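Local coordinates for hypothetical protein (Pseudomonas aeruginosa, PDB 2H9F) that probably isomerises methylaconitate, as a member of the PrpF family, at residues Lys77-Gln80 with Val85-Leu88. Residues are numbered along the deposited sequence; the frame is centred on the assembly and turned at random.
Sequences KSSQ and VDYL
Asp86 turns its CG away from its own carbonyl carbon and beside its backbone N (chi1 -67°), which carries the carboxylate across to Ser78, whose OG stands opposite its backbone N (chi1 -172°) and faces that carboxylate. The two meet in a short hydrogen bond, Ser78 OG giving its proton to Asp86 OD1 at 2.7 Å, and the hydroxyl arrives from above the carboxylate plane, 36° out of it. The same hydroxyl oxygen accepts the backbone N-H of Gln80, with Gln80 N 2.9 Å from Ser78 OG; this is an ST turn, and it bends the chain just after strand 71-77 ends. Asp86 OD2 has two donors: Ser79 OG, through a weak hydrogen bond of 3.3 Å, and a water that donates at 2.9 Å. That water also donates to Lys77 O, at 3.2 Å, so it bridges the strand end and the carboxylate.

Next to this, along the backbone, Lys77 and Val85 form an antiparallel non-hydrogen-bonded pair, their CA atoms 4.5 Å apart and their side chains diverging. Val85 packs on Leu121 and on Ala116 of helix 106-118, while Lys77 NZ hydrogen-bonds to Leu121 O. The backbone pairs Ser78 with Asp84 and Asp86 with Ser76 continue the ladder on either side.

The whole is the neck of a surface beta hairpin joining strands 71-77 and 85-92. With one firm serine donor, one weak one and a water, the negative charge of Asp86 is probably favoured, and Ser78 OG, donating and accepting at once, links that charge to the turn.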
loop_
_atom_site.group_PDB
_atom_site.type_symbol
_atom_site.label_atom_id
_atom_site.label_comp_id
_atom_site.label_asym_id
_atom_site.label_seq_id
_atom_site.Cartn_x
_atom_site.Cartn_y
_atom_site.Cartn_z
ATOM N N LYS A 77 -14.596 26.390 2.752
ATOM C CA LYS A 77 -14.594 27.626 3.497
ATOM C C LYS A 77 -15.506 27.465 4.695
ATOM O O LYS A 77 -16.632 26.988 4.581
ATOM C CB LYS A 77 -15.050 28.795 2.612
ATOM C CG LYS A 77 -13.989 29.171 1.534
ATOM C CD LYS A 77 -14.194 30.579 0.885
ATOM C CE LYS A 77 -13.720 31.728 1.819
ATOM N NZ LYS A 77 -12.237 31.949 1.825
ATOM N N SER A 78 -15.011 27.849 5.859
ATOM C CA SER A 78 -15.752 27.652 7.072
ATOM C C SER A 78 -16.923 28.599 7.223
ATOM O O SER A 78 -16.823 29.788 6.930
ATOM C CB SER A 78 -14.841 27.871 8.245
ATOM O OG SER A 78 -15.493 27.498 9.420
ATOM N N SER A 79 -18.008 28.057 7.753
ATOM C CA SER A 79 -19.166 28.844 8.196
ATOM C C SER A 79 -18.979 29.280 9.648
ATOM O O SER A 79 -19.675 30.162 10.150
ATOM C CB SER A 79 -20.399 27.933 8.116
ATOM O OG SER A 79 -19.976 26.579 8.402
ATOM N N GLN A 80 -18.015 28.651 10.308
ATOM C CA GLN A 80 -17.801 28.810 11.719
ATOM C C GLN A 80 -16.995 30.114 11.986
ATOM O O GLN A 80 -15.928 30.323 11.438
ATOM C CB GLN A 80 -17.119 27.526 12.205
ATOM C CG GLN A 80 -16.982 27.363 13.685
ATOM C CD GLN A 80 -18.309 27.238 14.418
ATOM O OE1 GLN A 80 -19.287 26.661 13.897
ATOM N NE2 GLN A 80 -18.342 27.779 15.651
ATOM N N VAL A 85 -11.293 27.237 7.372
ATOM C CA VAL A 85 -11.797 26.070 6.661
ATOM C C VAL A 85 -12.501 25.107 7.582
ATOM O O VAL A 85 -12.140 24.981 8.745
ATOM C CB VAL A 85 -10.661 25.327 5.939
ATOM C CG1 VAL A 85 -10.090 26.233 4.776
ATOM C CG2 VAL A 85 -9.569 24.864 6.942
ATOM N N ASP A 86 -13.525 24.436 7.062
ATOM C CA ASP A 86 -14.062 23.246 7.698
ATOM C C ASP A 86 -13.367 22.021 7.127
ATOM O O ASP A 86 -13.199 21.897 5.918
ATOM C CB ASP A 86 -15.562 23.121 7.475
ATOM C CG ASP A 86 -16.346 24.183 8.170
ATOM O OD1 ASP A 86 -15.778 24.859 9.053
ATOM O OD2 ASP A 86 -17.548 24.361 7.845
ATOM N N TYR A 87 -13.004 21.102 8.013
ATOM C CA TYR A 87 -12.194 19.947 7.707
ATOM C C TYR A 87 -12.939 18.714 8.134
ATOM O O TYR A 87 -13.268 18.535 9.294
ATOM C CB TYR A 87 -10.854 20.091 8.424
ATOM C CG TYR A 87 -10.059 18.838 8.671
ATOM C CD1 TYR A 87 -9.874 17.912 7.681
ATOM C CD2 TYR A 87 -9.460 18.605 9.900
ATOM C CE1 TYR A 87 -9.118 16.780 7.912
ATOM C CE2 TYR A 87 -8.718 17.457 10.151
ATOM C CZ TYR A 87 -8.555 16.546 9.155
ATOM O OH TYR A 87 -7.804 15.401 9.356
ATOM N N LEU A 88 -13.249 17.882 7.154
ATOM C CA LEU A 88 -13.992 16.651 7.354
ATOM C C LEU A 88 -13.137 15.488 6.881
ATOM O O LEU A 88 -12.601 15.533 5.783
ATOM C CB LEU A 88 -15.277 16.715 6.531
ATOM C CG LEU A 88 -16.543 16.037 7.040
ATOM C CD1 LEU A 88 -16.911 16.453 8.445
ATOM C CD2 LEU A 88 -17.681 16.339 6.042
HETATM O O HOH W 1 -18.394 24.305 5.047
#